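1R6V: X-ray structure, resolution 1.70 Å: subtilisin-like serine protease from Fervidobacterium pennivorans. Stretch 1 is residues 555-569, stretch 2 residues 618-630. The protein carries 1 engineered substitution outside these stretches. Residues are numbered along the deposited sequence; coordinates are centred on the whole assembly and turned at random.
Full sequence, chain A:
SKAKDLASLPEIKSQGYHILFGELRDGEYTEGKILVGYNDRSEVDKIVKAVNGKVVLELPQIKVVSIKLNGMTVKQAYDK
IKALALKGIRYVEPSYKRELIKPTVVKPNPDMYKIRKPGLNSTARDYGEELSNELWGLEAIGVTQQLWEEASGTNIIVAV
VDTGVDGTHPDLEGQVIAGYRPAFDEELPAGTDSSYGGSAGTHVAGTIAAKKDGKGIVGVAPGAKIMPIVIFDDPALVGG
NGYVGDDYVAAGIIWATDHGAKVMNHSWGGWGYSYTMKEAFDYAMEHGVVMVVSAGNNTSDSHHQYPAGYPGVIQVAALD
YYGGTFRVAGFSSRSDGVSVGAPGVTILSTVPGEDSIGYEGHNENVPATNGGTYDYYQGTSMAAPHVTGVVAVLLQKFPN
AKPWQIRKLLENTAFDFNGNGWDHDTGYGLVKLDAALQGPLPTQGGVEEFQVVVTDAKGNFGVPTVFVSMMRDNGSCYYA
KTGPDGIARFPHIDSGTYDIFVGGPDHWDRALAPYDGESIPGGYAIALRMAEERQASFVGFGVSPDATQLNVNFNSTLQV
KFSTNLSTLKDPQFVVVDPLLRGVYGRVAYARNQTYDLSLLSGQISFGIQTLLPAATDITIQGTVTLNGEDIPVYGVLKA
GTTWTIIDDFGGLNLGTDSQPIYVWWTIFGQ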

ATOM      1  N   ASN A 555     -21.814   0.213  15.565  1.00 21.10           N
ATOM      2  CA  ASN A 555     -23.164  -0.221  15.913  1.00 22.46           C
ATOM      3  C   ASN A 555     -24.081   0.240  14.784  1.00 20.57           C
ATOM      4  O   ASN A 555     -23.722   1.117  14.005  1.00 21.23           O
ATOM      5  CB  ASN A 555     -23.639   0.366  17.257  1.00 25.17           C
ATOM      6  CG  ASN A 555     -23.640   1.890  17.278  1.00 27.22           C
ATOM      7  OD1 ASN A 555     -24.262   2.538  16.446  1.00 29.33           O
ATOM      8  ND2 ASN A 555     -22.939   2.462  18.246  1.00 30.80           N
ATOM      9  N   SER A 556     -25.266  -0.352  14.697  1.00 20.72           N
ATOM     10  CA  SER A 556     -26.215   0.008  13.651  1.00 19.78           C
ATOM     11  C   SER A 556     -27.644  -0.303  14.084  1.00 19.98           C
ATOM     12  O   SER A 556     -27.874  -0.955  15.103  1.00 21.13           O
ATOM     13  CB  SER A 556     -25.909  -0.779  12.373  1.00 19.63           C
ATOM     14  OG  SER A 556     -25.879  -2.170  12.650  1.00 21.57           O
ATOM     15  N   THR A 557     -28.594   0.175  13.292  1.00 20.01           N
ATOM     16  CA  THR A 557     -30.002  -0.083  13.544  1.00 21.82           C
ATOM     17  C   THR A 557     -30.583  -0.630  12.252  1.00 20.10           C
ATOM     18  O   THR A 557     -30.205  -0.205  11.158  1.00 20.03           O
ATOM     19  CB  THR A 557     -30.773   1.193  13.952  1.00 20.65           C
ATOM     20  OG1 THR A 557     -30.597   2.209  12.961  1.00 22.81           O
ATOM     21  CG2 THR A 557     -30.273   1.695  15.296  1.00 24.75           C
ATOM     22  N   LEU A 558     -31.492  -1.585  12.384  1.00 20.62           N
ATOM     23  CA  LEU A 558     -32.122  -2.185  11.214  1.00 21.72           C
ATOM     24  C   LEU A 558     -33.521  -2.635  11.560  1.00 21.09           C
ATOM     25  O   LEU A 558     -33.713  -3.410  12.488  1.00 20.32           O
ATOM     26  CB  LEU A 558     -31.327  -3.400  10.732  1.00 21.84           C
ATOM     27  CG  LEU A 558     -31.931  -4.189   9.564  1.00 23.93           C
ATOM     28  CD1 LEU A 558     -32.005  -3.297   8.334  1.00 23.00           C
ATOM     29  CD2 LEU A 558     -31.078  -5.416   9.269  1.00 24.63           C
ATOM     30  N   GLN A 559     -34.496  -2.137  10.812  1.00 21.92           N
ATOM     31  CA  GLN A 559     -35.882  -2.529  11.019  1.00 23.30           C
ATOM     32  C   GLN A 559     -36.458  -2.933   9.672  1.00 21.61           C
ATOM     33  O   GLN A 559     -36.051  -2.408   8.641  1.00 22.13           O
ATOM     34  CB  GLN A 559     -36.701  -1.369  11.601  1.00 26.22           C
ATOM     35  CG  GLN A 559     -36.277  -0.938  13.011  1.00 32.63           C
ATOM     36  CD  GLN A 559     -37.127   0.201  13.553  1.00 37.27           C
ATOM     37  OE1 GLN A 559     -37.318   1.220  12.882  1.00 40.78           O
ATOM     38  NE2 GLN A 559     -37.634   0.041  14.776  1.00 39.65           N
ATOM     39  N   VAL A 560     -37.386  -3.884   9.676  1.00 21.80           N
ATOM     40  CA  VAL A 560     -38.029  -4.295   8.437  1.00 22.00           C
ATOM     41  C   VAL A 560     -39.534  -4.429   8.667  1.00 20.72           C
ATOM     42  O   VAL A 560     -39.967  -4.970   9.678  1.00 18.80           O
ATOM     43  CB  VAL A 560     -37.474  -5.637   7.890  1.00 24.04           C
ATOM     44  CG1 VAL A 560     -37.685  -6.752   8.886  1.00 26.36           C
ATOM     45  CG2 VAL A 560     -38.163  -5.965   6.580  1.00 25.86           C
ATOM     46  N   LYS A 561     -40.317  -3.910   7.725  1.00 19.84           N
ATOM     47  CA  LYS A 561     -41.779  -3.973   7.803  1.00 21.14           C
ATOM     48  C   LYS A 561     -42.331  -4.336   6.420  1.00 20.58           C
ATOM     49  O   LYS A 561     -41.939  -3.737   5.428  1.00 22.65           O
ATOM     50  CB  LYS A 561     -42.332  -2.610   8.241  1.00 22.74           C
ATOM     51  CG  LYS A 561     -43.854  -2.479   8.211  1.00 28.13           C
ATOM     52  CD  LYS A 561     -44.288  -1.094   8.696  1.00 30.19           C
ATOM     53  CE  LYS A 561     -45.797  -0.887   8.567  1.00 34.79           C
ATOM     54  NZ  LYS A 561     -46.214   0.437   9.123  1.00 36.45           N
ATOM     55  N   PHE A 562     -43.230  -5.316   6.350  1.00 20.27           N
ATOM     56  CA  PHE A 562     -43.817  -5.704   5.067  1.00 19.73           C
ATOM     57  C   PHE A 562     -45.272  -5.261   5.038  1.00 19.84           C
ATOM     58  O   PHE A 562     -45.965  -5.341   6.045  1.00 20.32           O
ATOM     59  CB  PHE A 562     -43.748  -7.211   4.856  1.00 20.20           C
ATOM     60  CG  PHE A 562     -42.372  -7.769   4.981  1.00 20.64           C
ATOM     61  CD1 PHE A 562     -41.909  -8.217   6.211  1.00 21.28           C
ATOM     62  CD2 PHE A 562     -41.536  -7.838   3.878  1.00 20.71           C
ATOM     63  CE1 PHE A 562     -40.616  -8.737   6.349  1.00 20.14           C
ATOM     64  CE2 PHE A 562     -40.242  -8.352   3.994  1.00 22.06           C
ATOM     65  CZ  PHE A 562     -39.784  -8.804   5.240  1.00 20.83           C
ATOM     66  N   SER A 563     -45.718  -4.822   3.867  1.00 20.45           N
ATOM     67  CA  SER A 563     -47.077  -4.307   3.677  1.00 19.67           C
ATOM     68  C   SER A 563     -48.043  -5.226   2.932  1.00 21.78           C
ATOM     69  O   SER A 563     -49.254  -4.976   2.914  1.00 21.63           O
ATOM     70  CB  SER A 563     -46.985  -2.998   2.907  1.00 19.68           C
ATOM     71  OG  SER A 563     -46.348  -3.228   1.657  1.00 18.26           O
ATOM     72  N   THR A 564     -47.514  -6.281   2.324  1.00 20.05           N
ATOM     73  CA  THR A 564     -48.326  -7.205   1.538  1.00 21.31           C
ATOM     74  C   THR A 564     -49.219  -8.125   2.368  1.00 22.76           C
ATOM     75  O   THR A 564     -48.825  -8.587   3.427  1.00 22.46           O
ATOM     76  CB  THR A 564     -47.417  -8.077   0.637  1.00 19.71           C
ATOM     77  OG1 THR A 564     -46.510  -7.234  -0.083  1.00 19.45           O
ATOM     78  CG2 THR A 564     -48.255  -8.879  -0.359  1.00 19.78           C
ATOM     79  N   ASN A 565     -50.434  -8.379   1.883  1.00 24.55           N
ATOM     80  CA  ASN A 565     -51.341  -9.276   2.583  1.00 26.59           C
ATOM     81  C   ASN A 565     -51.036 -10.708   2.134  1.00 27.33           C
ATOM     82  O   ASN A 565     -51.172 -11.028   0.956  1.00 28.00           O
ATOM     83  CB  ASN A 565     -52.794  -8.919   2.251  1.00 29.03           C
ATOM     84  CG  ASN A 565     -53.767  -9.997   2.679  1.00 30.55           C
ATOM     85  OD1 ASN A 565     -53.574 -10.651   3.704  1.00 32.43           O
ATOM     86  ND2 ASN A 565     -54.832 -10.176   1.903  1.00 33.58           N
ATOM     87  N   LEU A 566     -50.616 -11.558   3.065  1.00 28.85           N
ATOM     88  CA  LEU A 566     -50.286 -12.946   2.740  1.00 29.38           C
ATOM     89  C   LEU A 566     -51.252 -13.924   3.398  1.00 31.65           C
ATOM     90  O   LEU A 566     -50.883 -15.060   3.705  1.00 31.44           O
ATOM     91  CB  LEU A 566     -48.858 -13.271   3.200  1.00 29.15           C
ATOM     92  CG  LEU A 566     -47.722 -12.422   2.615  1.00 27.40           C
ATOM     93  CD1 LEU A 566     -46.372 -12.914   3.143  1.00 26.44           C
ATOM     94  CD2 LEU A 566     -47.748 -12.522   1.107  1.00 27.07           C
ATOM     95  N   SER A 567     -52.490 -13.482   3.608  1.00 32.67           N
ATOM     96  CA  SER A 567     -53.504 -14.316   4.249  1.00 34.99           C
ATOM     97  C   SER A 567     -53.829 -15.562   3.429  1.00 35.18           C
ATOM     98  O   SER A 567     -54.337 -16.547   3.967  1.00 36.18           O
ATOM     99  CB  SER A 567     -54.782 -13.504   4.477  1.00 35.80           C
ATOM    100  OG  SER A 567     -55.330 -13.070   3.243  1.00 40.08           O
ATOM    101  N   THR A 568     -53.529 -15.511   2.134  1.00 35.23           N
ATOM    102  CA  THR A 568     -53.783 -16.627   1.230  1.00 35.62           C
ATOM    103  C   THR A 568     -52.700 -17.696   1.337  1.00 35.87           C
ATOM    104  O   THR A 568     -52.817 -18.765   0.739  1.00 36.03           O
ATOM    105  CB  THR A 568     -53.834 -16.171  -0.238  1.00 36.01           C
ATOM    106  OG1 THR A 568     -52.590 -15.553  -0.589  1.00 36.81           O
ATOM    107  CG2 THR A 568     -54.971 -15.182  -0.453  1.00 37.13           C
ATOM    108  N   LEU A 569     -51.641 -17.398   2.080  1.00 34.69           N
ATOM    109  CA  LEU A 569     -50.549 -18.346   2.254  1.00 33.41           C
ATOM    110  C   LEU A 569     -50.726 -19.114   3.551  1.00 33.77           C
ATOM    111  O   LEU A 569     -51.332 -18.617   4.501  1.00 34.80           O
ATOM    112  CB  LEU A 569     -49.196 -17.618   2.266  1.00 31.65           C
ATOM    113  CG  LEU A 569     -48.772 -16.957   0.951  1.00 30.15           C
ATOM    114  CD1 LEU A 569     -47.373 -16.370   1.087  1.00 31.08           C
ATOM    115  CD2 LEU A 569     -48.798 -17.983  -0.164  1.00 30.61           C
TER
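Stretch 2, residues 618-630: DITIQGTVTLNGE

Stretch 2 lies beside stretch 1 as an antiparallel neighbour: strand 619-627 runs against strand 558-562 at 157° between their N-to-C directions, with the axes 4.5 Å apart at closest. The register pairs Leu558 with Leu627, Val560 with Val625 and Phe562 with Gly623 on one face, Gln559 with Thr626 and Lys561 with Thr624 on the other. Hydrogen bonds tie the second set: Gln559 N to Thr626 O is 2.9 Å and Thr626 N to Gln559 O 2.8 Å; Lys561 N to Thr624 O is 3.0 Å and Thr624 N to Lys561 O 2.7 Å.

The buried face is apolar. Leu558 and Leu627 share the t,p rotamer, which brings their ends inward, so that Leu558 CD1 lies 3.9 Å from Leu627 CD1 and 3.5 Å from Val625 CG1. Phe562, chi1 m, meets Gly623 where the backbones close to 3.8 Å between CA atoms; a CB on Gly623 would clash with Phe562 CD2 and Lys561 O. The opposite face carries longer or polar chains, among them Lys561, all t, whose end leads away.

Beyond the strand of stretch 1, side chains continue the pairing. Thr564 in rotamer m places OG1 2.7 Å from Gln622 N and accepts its hydrogen bond, a role a backbone carbonyl plays further along. Leu566 (m,t) reaches across with CD2, 3.5 Å from CD1 of the extended t,t Ile619 and 4.0 Å from Ile621 CG1.

At the other end, a type I' turn from Leu627 to Glu630 uses left-handed Asn628 (53/38) and Gly629 (90/-11), where a CB would jam against the preceding carbonyl. Asn628, chi1 m, turns OD1 back to accept from Thr557 N at 3.0 Å, while Asn628 N donates to Thr557 O at 2.9 Å: the side chain extends the ladder into the turn.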

ATOM      1  N   ASP A 618     -48.256 -16.557  -8.456  1.00 29.47           N
ATOM      2  CA  ASP A 618     -47.144 -15.657  -8.136  1.00 28.80           C
ATOM      3  C   ASP A 618     -47.659 -14.571  -7.212  1.00 28.84           C
ATOM      4  O   ASP A 618     -48.765 -14.058  -7.392  1.00 28.16           O
ATOM      5  CB  ASP A 618     -46.594 -14.970  -9.390  1.00 29.06           C
ATOM      6  CG  ASP A 618     -45.589 -15.814 -10.137  1.00 30.31           C
ATOM      7  OD1 ASP A 618     -45.465 -17.017  -9.834  1.00 31.07           O
ATOM      8  OD2 ASP A 618     -44.925 -15.267 -11.044  1.00 31.16           O
ATOM      9  N   ILE A 619     -46.867 -14.225  -6.210  1.00 25.99           N
ATOM     10  CA  ILE A 619     -47.259 -13.159  -5.315  1.00 26.18           C
ATOM     11  C   ILE A 619     -46.044 -12.299  -5.025  1.00 24.91           C
ATOM     12  O   ILE A 619     -44.995 -12.802  -4.607  1.00 22.98           O
ATOM     13  CB  ILE A 619     -47.876 -13.705  -4.003  1.00 27.60           C
ATOM     14  CG1 ILE A 619     -48.317 -12.542  -3.118  1.00 28.32           C
ATOM     15  CG2 ILE A 619     -46.872 -14.568  -3.252  1.00 28.96           C
ATOM     16  CD1 ILE A 619     -49.227 -12.977  -1.977  1.00 31.41           C
ATOM     17  N   THR A 620     -46.173 -11.006  -5.295  1.00 22.33           N
ATOM     18  CA  THR A 620     -45.088 -10.074  -5.034  1.00 21.98           C
ATOM     19  C   THR A 620     -45.229  -9.600  -3.598  1.00 22.10           C
ATOM     20  O   THR A 620     -46.303  -9.179  -3.179  1.00 19.71           O
ATOM     21  CB  THR A 620     -45.139  -8.869  -5.978  1.00 23.16           C
ATOM     22  OG1 THR A 620     -44.834  -9.299  -7.308  1.00 21.95           O
ATOM     23  CG2 THR A 620     -44.133  -7.806  -5.541  1.00 24.89           C
ATOM     24  N   ILE A 621     -44.145  -9.689  -2.834  1.00 20.59           N
ATOM     25  CA  ILE A 621     -44.163  -9.270  -1.442  1.00 20.75           C
ATOM     26  C   ILE A 621     -43.324  -8.004  -1.354  1.00 20.33           C
ATOM     27  O   ILE A 621     -42.209  -7.963  -1.867  1.00 18.80           O
ATOM     28  CB  ILE A 621     -43.579 -10.377  -0.554  1.00 22.37           C
ATOM     29  CG1 ILE A 621     -44.348 -11.675  -0.819  1.00 24.52           C
ATOM     30  CG2 ILE A 621     -43.640  -9.969   0.903  1.00 21.64           C
ATOM     31  CD1 ILE A 621     -43.789 -12.899  -0.127  1.00 26.08           C
ATOM     32  N   GLN A 622     -43.865  -6.963  -0.727  1.00 18.60           N
ATOM     33  CA  GLN A 622     -43.147  -5.697  -0.630  1.00 19.37           C
ATOM     34  C   GLN A 622     -42.994  -5.230   0.811  1.00 17.18           C
ATOM     35  O   GLN A 622     -43.793  -5.576   1.667  1.00 18.15           O
ATOM     36  CB  GLN A 622     -43.892  -4.627  -1.437  1.00 21.36           C
ATOM     37  CG  GLN A 622     -43.901  -4.857  -2.943  1.00 24.79           C
ATOM     38  CD  GLN A 622     -44.820  -3.896  -3.678  1.00 24.59           C
ATOM     39  OE1 GLN A 622     -46.033  -4.067  -3.686  1.00 25.62           O
ATOM     40  NE2 GLN A 622     -44.239  -2.872  -4.288  1.00 27.14           N
ATOM     41  N   GLY A 623     -41.965  -4.433   1.072  1.00 16.31           N
ATOM     42  CA  GLY A 623     -41.766  -3.945   2.424  1.00 14.86           C
ATOM     43  C   GLY A 623     -40.842  -2.748   2.434  1.00 16.87           C
ATOM     44  O   GLY A 623     -40.475  -2.225   1.381  1.00 18.43           O
ATOM     45  N   THR A 624     -40.474  -2.307   3.629  1.00 16.90           N
ATOM     46  CA  THR A 624     -39.569  -1.178   3.774  1.00 18.44           C
ATOM     47  C   THR A 624     -38.507  -1.565   4.798  1.00 19.79           C
ATOM     48  O   THR A 624     -38.820  -2.068   5.868  1.00 19.52           O
ATOM     49  CB  THR A 624     -40.337   0.082   4.276  1.00 19.31           C
ATOM     50  OG1 THR A 624     -41.362   0.417   3.330  1.00 20.15           O
ATOM     51  CG2 THR A 624     -39.392   1.273   4.446  1.00 22.13           C
ATOM     52  N   VAL A 625     -37.246  -1.368   4.440  1.00 20.58           N
ATOM     53  CA  VAL A 625     -36.153  -1.641   5.362  1.00 21.65           C
ATOM     54  C   VAL A 625     -35.701  -0.264   5.825  1.00 21.78           C
ATOM     55  O   VAL A 625     -35.556   0.649   5.008  1.00 24.65           O
ATOM     56  CB  VAL A 625     -34.959  -2.358   4.654  1.00 21.49           C
ATOM     57  CG1 VAL A 625     -33.661  -2.138   5.438  1.00 22.62           C
ATOM     58  CG2 VAL A 625     -35.229  -3.849   4.550  1.00 22.65           C
ATOM     59  N   THR A 626     -35.531  -0.096   7.129  1.00 20.59           N
ATOM     60  CA  THR A 626     -35.040   1.167   7.659  1.00 20.35           C
ATOM     61  C   THR A 626     -33.666   0.796   8.202  1.00 18.58           C
ATOM     62  O   THR A 626     -33.543   0.101   9.204  1.00 17.99           O
ATOM     63  CB  THR A 626     -35.932   1.722   8.789  1.00 22.90           C
ATOM     64  OG1 THR A 626     -37.267   1.906   8.297  1.00 23.15           O
ATOM     65  CG2 THR A 626     -35.397   3.081   9.248  1.00 21.82           C
ATOM     66  N   LEU A 627     -32.638   1.255   7.503  1.00 19.07           N
ATOM     67  CA  LEU A 627     -31.259   0.941   7.854  1.00 19.01           C
ATOM     68  C   LEU A 627     -30.522   2.185   8.324  1.00 18.38           C
ATOM     69  O   LEU A 627     -30.287   3.097   7.542  1.00 20.32           O
ATOM     70  CB  LEU A 627     -30.573   0.371   6.618  1.00 19.57           C
ATOM     71  CG  LEU A 627     -29.095   0.004   6.714  1.00 19.79           C
ATOM     72  CD1 LEU A 627     -28.865  -1.053   7.812  1.00 21.23           C
ATOM     73  CD2 LEU A 627     -28.682  -0.522   5.349  1.00 21.06           C
ATOM     74  N   ASN A 628     -30.152   2.210   9.595  1.00 20.51           N
ATOM     75  CA  ASN A 628     -29.467   3.372  10.147  1.00 22.04           C
ATOM     76  C   ASN A 628     -30.252   4.654   9.861  1.00 23.36           C
ATOM     77  O   ASN A 628     -29.680   5.710   9.570  1.00 23.82           O
ATOM     78  CB  ASN A 628     -28.038   3.447   9.594  1.00 21.11           C
ATOM     79  CG  ASN A 628     -27.208   2.250  10.023  1.00 20.07           C
ATOM     80  OD1 ASN A 628     -27.237   1.862  11.187  1.00 20.19           O
ATOM     81  ND2 ASN A 628     -26.475   1.654   9.088  1.00 20.23           N
ATOM     82  N   GLY A 629     -31.577   4.534   9.935  1.00 23.80           N
ATOM     83  CA  GLY A 629     -32.458   5.670   9.714  1.00 25.48           C
ATOM     84  C   GLY A 629     -32.937   5.920   8.298  1.00 26.53           C
ATOM     85  O   GLY A 629     -33.842   6.723   8.073  1.00 27.79           O
ATOM     86  N   GLU A 630     -32.348   5.231   7.332  1.00 25.53           N
ATOM     87  CA  GLU A 630     -32.726   5.436   5.952  1.00 26.54           C
ATOM     88  C   GLU A 630     -33.746   4.410   5.481  1.00 26.10           C
ATOM     89  O   GLU A 630     -33.557   3.211   5.676  1.00 23.33           O
ATOM     90  CB  GLU A 630     -31.483   5.368   5.075  1.00 28.43           C
ATOM     91  CG  GLU A 630     -31.734   5.725   3.640  1.00 34.78           C
ATOM     92  CD  GLU A 630     -30.461   5.732   2.829  1.00 37.97           C
ATOM     93  OE1 GLU A 630     -29.502   6.427   3.240  1.00 39.59           O
ATOM     94  OE2 GLU A 630     -30.423   5.044   1.785  1.00 38.92           O
TER
HETATM   95  O   HOH W   1     -32.888   2.029  11.339  1.00 26.23           O
HETATM   96  O   HOH W   2     -27.788   3.748  13.356  1.00 32.31           O
HETATM   97  O   HOH W   3     -43.695  -1.546   3.630  1.00 42.30           O
HETATM   98  O   HOH W   4     -47.861  -5.651  -1.817  1.00 30.50           O